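Local coordinates for leucyl aminopeptidase (Trypanosoma brucei brucei, PDB 5NTD) that catalyses, as an M17 metallo-aminopeptidase, the removal of N-terminal residues, typically leucine, from peptides, and is seen here with the inhibitor bestatin bound, at the interface of chains A and B and the interface of chains A and C. Numbering follows the deposited sequence. Chains: chain A/B/C, leucyl aminopeptidase.

Contact 1: the interface of chains A and B. Residues chain A 293, 295, 300, 303, 306-307; chain B 298-299, 353.
The phenol ring of A:Tyr293 and the carboxamide of B:Asn353 are the flat groups here, their planes turned about 44° against each other. The thioether of A:Met306 lies toward one face of the ring, at its hydroxyl end; on the opposite side B:Leu298 CD1 approaches CE2 of A:Tyr293 at 4.2 Å. The tip of the ring meets backbone: OH donates to the main-chain O of B:Asn353 at 2.7 Å. With the donor tilted 34° from the carbonyl plane, the phenol comes in from beside and above the carbonyl.

Over one face of the B:Asn353 carboxamide sits the methyl of A:Ala303, its CB 4.5 Å from CG. At the amide's nitrogen edge ND2 points to SD of A:Met306 in a weak hydrogen bond of 3.4 Å. The A:Met306 chain is extended until it bends at chi3 (-60°), which turns CE toward O of B:Leu298, 3.5 Å away. The B:Leu298 side chain crosses this thioether at about a right angle, its CD2 continuing to CB of A:Cys295. This part of the subunit interface thus combines a phenol-to-backbone hydrogen bond and a weak N-H...S bond with apolar contacts, in which the methyl of A:Ala303 comes against the side of the B:Ala299 methyl, CB to CB 3.7 Å.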
# COMPACT_ATOMS: atom_id res chain seq x y z
N TYR A 293 -10.78 -3.28 23.91
CA TYR A 293 -10.49 -3.47 22.46
C TYR A 293 -10.07 -2.16 21.82
O TYR A 293 -10.66 -1.12 22.07
CB TYR A 293 -11.73 -4.01 21.75
CG TYR A 293 -11.47 -4.57 20.37
CD1 TYR A 293 -10.71 -5.71 20.19
CD2 TYR A 293 -12.02 -3.96 19.26
CE1 TYR A 293 -10.50 -6.23 18.93
CE2 TYR A 293 -11.84 -4.48 18.00
CZ TYR A 293 -11.09 -5.64 17.85
OH TYR A 293 -10.91 -6.16 16.60
N CYS A 295 -9.80 -0.78 18.32
CA CYS A 295 -10.06 -0.79 16.84
C CYS A 295 -9.24 0.29 16.10
O CYS A 295 -9.19 0.32 14.88
CB CYS A 295 -11.55 -0.68 16.48
SG CYS A 295 -12.23 0.99 16.34
N LEU A 300 -8.62 3.98 11.93
CA LEU A 300 -8.99 2.57 11.98
C LEU A 300 -7.80 1.65 11.60
O LEU A 300 -7.14 1.87 10.62
CB LEU A 300 -10.18 2.28 11.05
CG LEU A 300 -10.81 0.88 11.11
CD1 LEU A 300 -11.55 0.70 12.43
CD2 LEU A 300 -11.77 0.71 9.95
N ALA A 303 -7.43 -4.98 9.48
CA ALA A 303 -7.92 -6.18 10.23
C ALA A 303 -6.81 -7.05 10.85
O ALA A 303 -6.94 -7.54 11.95
CB ALA A 303 -8.82 -7.04 9.37
N MET A 306 -5.64 -5.28 13.85
CA MET A 306 -6.75 -5.19 14.84
C MET A 306 -6.99 -6.50 15.60
O MET A 306 -7.41 -6.50 16.73
CB MET A 306 -8.05 -4.74 14.18
CG MET A 306 -9.02 -4.12 15.19
SD MET A 306 -10.66 -3.82 14.50
CE MET A 306 -10.30 -2.70 13.13
N LYS A 307 -6.73 -7.61 14.92
CA LYS A 307 -6.77 -8.91 15.54
C LYS A 307 -5.80 -8.90 16.75
O LYS A 307 -4.72 -8.35 16.71
CB LYS A 307 -6.34 -9.99 14.54
CG LYS A 307 -6.62 -11.40 14.99
CD LYS A 307 -8.09 -11.59 15.33
CE LYS A 307 -8.36 -12.95 15.94
NZ LYS A 307 -7.69 -13.25 17.25
N LEU B 298 -15.92 -3.98 11.02
CA LEU B 298 -14.70 -3.37 11.58
C LEU B 298 -13.47 -3.57 10.64
O LEU B 298 -12.59 -2.71 10.55
CB LEU B 298 -14.41 -3.85 12.98
CG LEU B 298 -15.21 -3.13 14.05
CD1 LEU B 298 -15.07 -3.82 15.39
CD2 LEU B 298 -14.79 -1.66 14.21
N ALA B 299 -13.48 -4.71 9.93
CA ALA B 299 -12.53 -5.01 8.83
C ALA B 299 -13.02 -4.29 7.57
O ALA B 299 -13.40 -4.89 6.57
CB ALA B 299 -12.41 -6.50 8.60
N ASN B 353 -13.11 -8.22 15.34
CA ASN B 353 -11.98 -9.08 15.01
C ASN B 353 -11.28 -9.51 16.30
O ASN B 353 -10.41 -8.82 16.81
CB ASN B 353 -10.97 -8.37 14.09
CG ASN B 353 -11.62 -7.82 12.83
OD1 ASN B 353 -12.14 -8.58 12.04
ND2 ASN B 353 -11.61 -6.51 12.68

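Contact 2: the interface of chains A and B. Residues chain A 307-308, 310; chain B 353-354, 366-368, 457.
A:Lys307 reaches across to B:Asp354, B:Glu366 and B:Ile368. From CB, the chain turns at chi2 (56°), and CG passes 4.0 Å from OD1 of B:Asp354. CD runs alongside the same carboxylate oxygen and also faces the main-chain O of B:Ile368. CE is packed closely against the tip of that isoleucine, 3.3 Å from CD1. A second bend, at chi4 (63°), swings NZ between two acids: it forms salt bridges with OD1 of B:Asp354 at 2.8 Å, nearly along the C-O axis, and with OE2 of B:Glu366 at 2.9 Å, from above the carboxylate plane.

B:Asp354 OD1 also accepts from the backbone N of A:Leu308, on the syn side, and OD2 accepts from N of A:Lys310 at 2.8 Å, so bonds to both oxygens limit rotation of the carboxylate. The A:Lys310 chain, extended beyond CG, crosses the carboxylate at a slant, with CG 3.7 Å from CG of B:Asp354, and its NZ holds two waters. Water 1 passes the link to the main-chain O of B:Asp354 (2.7 Å), while both waters reach OE2 of B:Glu366. The two acids probably stabilise the charge of A:Lys307. Together these bonds clamp the loop after helix 303-306 and the start of 3-10 helix 309-313 to the neighbouring subunit of the hexamer.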
# COMPACT_ATOMS: atom_id res chain seq x y z
N LYS A 307 -6.73 -7.61 14.92
CA LYS A 307 -6.77 -8.91 15.54
C LYS A 307 -5.80 -8.90 16.75
O LYS A 307 -4.72 -8.35 16.71
CB LYS A 307 -6.34 -9.99 14.54
CG LYS A 307 -6.62 -11.40 14.99
CD LYS A 307 -8.09 -11.59 15.33
CE LYS A 307 -8.36 -12.95 15.94
NZ LYS A 307 -7.69 -13.25 17.25
N LEU A 308 -6.23 -9.53 17.82
CA LEU A 308 -5.44 -9.57 19.07
C LEU A 308 -5.40 -8.26 19.88
O LEU A 308 -4.73 -8.20 20.89
CB LEU A 308 -4.02 -10.14 18.82
CG LEU A 308 -4.01 -11.58 18.23
CD1 LEU A 308 -2.57 -12.11 18.16
CD2 LEU A 308 -4.92 -12.61 18.94
N LYS A 310 -7.81 -7.41 21.61
CA LYS A 310 -8.42 -7.86 22.90
C LYS A 310 -7.37 -7.96 24.01
O LYS A 310 -7.68 -7.88 25.18
CB LYS A 310 -9.15 -9.21 22.79
CG LYS A 310 -8.20 -10.40 22.65
CD LYS A 310 -8.90 -11.74 22.57
CE LYS A 310 -7.89 -12.83 22.27
NZ LYS A 310 -8.39 -14.19 22.42
N ASN B 353 -13.11 -8.22 15.34
CA ASN B 353 -11.98 -9.08 15.01
C ASN B 353 -11.28 -9.51 16.30
O ASN B 353 -10.41 -8.82 16.81
CB ASN B 353 -10.97 -8.37 14.09
CG ASN B 353 -11.62 -7.82 12.83
OD1 ASN B 353 -12.14 -8.58 12.04
ND2 ASN B 353 -11.61 -6.51 12.68
N ASP B 354 -11.71 -10.65 16.82
CA ASP B 354 -11.35 -11.22 18.18
C ASP B 354 -12.56 -11.81 18.91
O ASP B 354 -12.40 -12.66 19.78
CB ASP B 354 -10.76 -10.20 19.19
CG ASP B 354 -9.26 -10.09 19.09
OD1 ASP B 354 -8.63 -10.94 18.42
OD2 ASP B 354 -8.72 -9.10 19.60
N GLU B 366 -14.22 -18.17 16.33
CA GLU B 366 -13.38 -17.02 16.62
C GLU B 366 -13.33 -16.17 15.37
O GLU B 366 -12.90 -16.63 14.33
CB GLU B 366 -11.96 -17.44 17.02
CG GLU B 366 -11.04 -16.26 17.28
CD GLU B 366 -9.62 -16.65 17.68
OE1 GLU B 366 -9.19 -17.80 17.49
OE2 GLU B 366 -8.93 -15.74 18.21
N VAL B 367 -13.71 -14.91 15.50
CA VAL B 367 -13.76 -14.01 14.35
C VAL B 367 -12.41 -13.39 14.14
O VAL B 367 -11.99 -12.53 14.86
CB VAL B 367 -14.83 -12.93 14.51
CG1 VAL B 367 -14.88 -12.02 13.28
CG2 VAL B 367 -16.19 -13.57 14.73
N ILE B 368 -11.75 -13.84 13.11
CA ILE B 368 -10.43 -13.32 12.69
C ILE B 368 -10.64 -12.05 11.87
O ILE B 368 -9.87 -11.13 11.95
CB ILE B 368 -9.65 -14.35 11.81
CG1 ILE B 368 -9.43 -15.67 12.56
CG2 ILE B 368 -8.32 -13.81 11.34
CD1 ILE B 368 -8.74 -15.52 13.90
N HIS B 457 -8.71 -20.92 20.97
CA HIS B 457 -9.73 -20.81 22.04
C HIS B 457 -11.15 -21.20 21.68
O HIS B 457 -11.96 -21.46 22.54
CB HIS B 457 -9.79 -19.37 22.59
CG HIS B 457 -8.47 -18.84 23.02
ND1 HIS B 457 -7.66 -19.49 23.92
CD2 HIS B 457 -7.78 -17.76 22.62
CE1 HIS B 457 -6.55 -18.80 24.08
NE2 HIS B 457 -6.59 -17.75 23.30
O HOH W 1 -10.32 -14.25 20.50
O HOH W 2 -7.15 -15.42 20.14

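Contact 3: the interface of chains A and C. Residues chain A 405, 408-409, 470-472; chain C 405, 408-409, 470-472.
Apolar contacts between A:Ile408 and C:Ala405, and between C:Ile408 and A:Ala405, pair the helices 404-410 of the two chains. In each pair CG2 of the isoleucine lies against the alanine methyl; CG2 of A:Ile408 and CB of C:Ala405 are pressed together at 3.5 Å. The first torsion explains this: CG2 is anti to the backbone N and points to the alanine, while CG1, beside the backbone N (chi1 -69°), carries CD1 toward the other isoleucine. The CG1 branches of the two isoleucines cross at a slant, and their CD1 methyls meet tip to tip at 4.1 Å. The methyls of A:Ala409 and C:Ala409 lie side by side across the same two-fold axis, CB to CB 3.7 Å; such small side chains let the helices come close.

Hydrogen bonds run through backbone alone. N of C:Gly471 donates to O of A:Ile408 at 2.9 Å, with 144° at H, and the twin bond joins N of A:Gly471 to O of C:Ile408. The C=O...donor angle is 145° in both. Each bond thus ties a carbonyl near the end of helix 404-410 to the first residue of the partner's helix 471-480, whose helix dipole may strengthen it.

The doubled set of contacts, with its matching distances in both directions, forms a symmetric dimer interface, which probably joins subunits from opposite trimers of the M17 hexamer.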
# COMPACT_ATOMS: atom_id res chain seq x y z
N ALA A 405 6.44 -0.22 18.52
CA ALA A 405 7.84 0.06 18.72
C ALA A 405 8.48 -0.81 19.81
O ALA A 405 9.66 -1.14 19.74
CB ALA A 405 8.05 1.54 19.05
N ILE A 408 9.78 -4.01 18.42
CA ILE A 408 10.95 -3.67 17.60
C ILE A 408 12.19 -3.40 18.48
O ILE A 408 13.31 -3.81 18.17
CB ILE A 408 10.64 -2.50 16.67
CG1 ILE A 408 9.64 -2.95 15.61
CG2 ILE A 408 11.90 -1.99 16.01
CD1 ILE A 408 9.00 -1.83 14.85
N ALA A 409 11.96 -2.73 19.58
CA ALA A 409 13.06 -2.26 20.45
C ALA A 409 13.59 -3.32 21.38
O ALA A 409 14.78 -3.63 21.37
CB ALA A 409 12.65 -1.01 21.23
N ALA A 470 12.79 7.25 18.85
CA ALA A 470 12.64 6.59 20.17
C ALA A 470 11.17 6.57 20.54
O ALA A 470 10.71 7.26 21.45
CB ALA A 470 13.47 7.29 21.27
N GLY A 471 10.44 5.76 19.81
CA GLY A 471 8.98 5.69 19.93
C GLY A 471 8.45 5.13 21.22
O GLY A 471 7.44 5.54 21.73
N VAL A 472 9.17 4.16 21.78
CA VAL A 472 8.76 3.59 23.11
C VAL A 472 8.91 4.68 24.18
O VAL A 472 8.03 4.92 24.99
CB VAL A 472 9.57 2.40 23.55
CG1 VAL A 472 8.94 1.78 24.78
CG2 VAL A 472 9.67 1.36 22.46
N ALA C 405 15.03 0.08 12.66
CA ALA C 405 14.72 -0.20 14.06
C ALA C 405 15.49 0.66 15.04
O ALA C 405 15.01 1.00 16.12
CB ALA C 405 14.93 -1.67 14.36
N ILE C 408 13.76 3.85 15.79
CA ILE C 408 12.56 3.52 16.58
C ILE C 408 12.91 3.23 18.03
O ILE C 408 12.22 3.66 18.96
CB ILE C 408 11.80 2.36 15.94
CG1 ILE C 408 11.18 2.83 14.62
CG2 ILE C 408 10.70 1.84 16.86
CD1 ILE C 408 10.69 1.70 13.72
N ALA C 409 14.00 2.52 18.22
CA ALA C 409 14.41 2.05 19.55
C ALA C 409 15.10 3.14 20.40
O ALA C 409 14.67 3.46 21.50
CB ALA C 409 15.30 0.84 19.44
N ALA C 470 13.02 -7.43 18.71
CA ALA C 470 14.31 -6.77 19.02
C ALA C 470 15.20 -6.74 17.78
O ALA C 470 16.20 -7.41 17.68
CB ALA C 470 15.02 -7.45 20.17
N GLY C 471 14.77 -5.92 16.84
CA GLY C 471 15.40 -5.84 15.54
C GLY C 471 16.81 -5.27 15.54
O GLY C 471 17.64 -5.68 14.75
N VAL C 472 17.07 -4.31 16.39
CA VAL C 472 18.45 -3.76 16.47
C VAL C 472 19.39 -4.85 16.98
O VAL C 472 20.47 -5.07 16.47
CB VAL C 472 18.58 -2.55 17.40
CG1 VAL C 472 19.96 -1.94 17.27
CG2 VAL C 472 17.52 -1.50 17.11

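Contact 1 and contact 2 are neighbouring parts of one A-B interface, their C-alpha centres about 9 Å apart, and they share A:Lys307 and B:Asn353. Contact 3 lies about 23 Å from contact 1 and 26 Å from contact 2, on a different surface of chain A. The A-B interface lacks two-fold symmetry, as expected within a trimer, whereas the A-C interface is two-fold; the two kinds together can build the six-subunit assembly. A:Asp294, a manganese ligand, sits between A:Tyr293 and A:Cys295 of contact 1, so trimer formation may help to shape the metal centre.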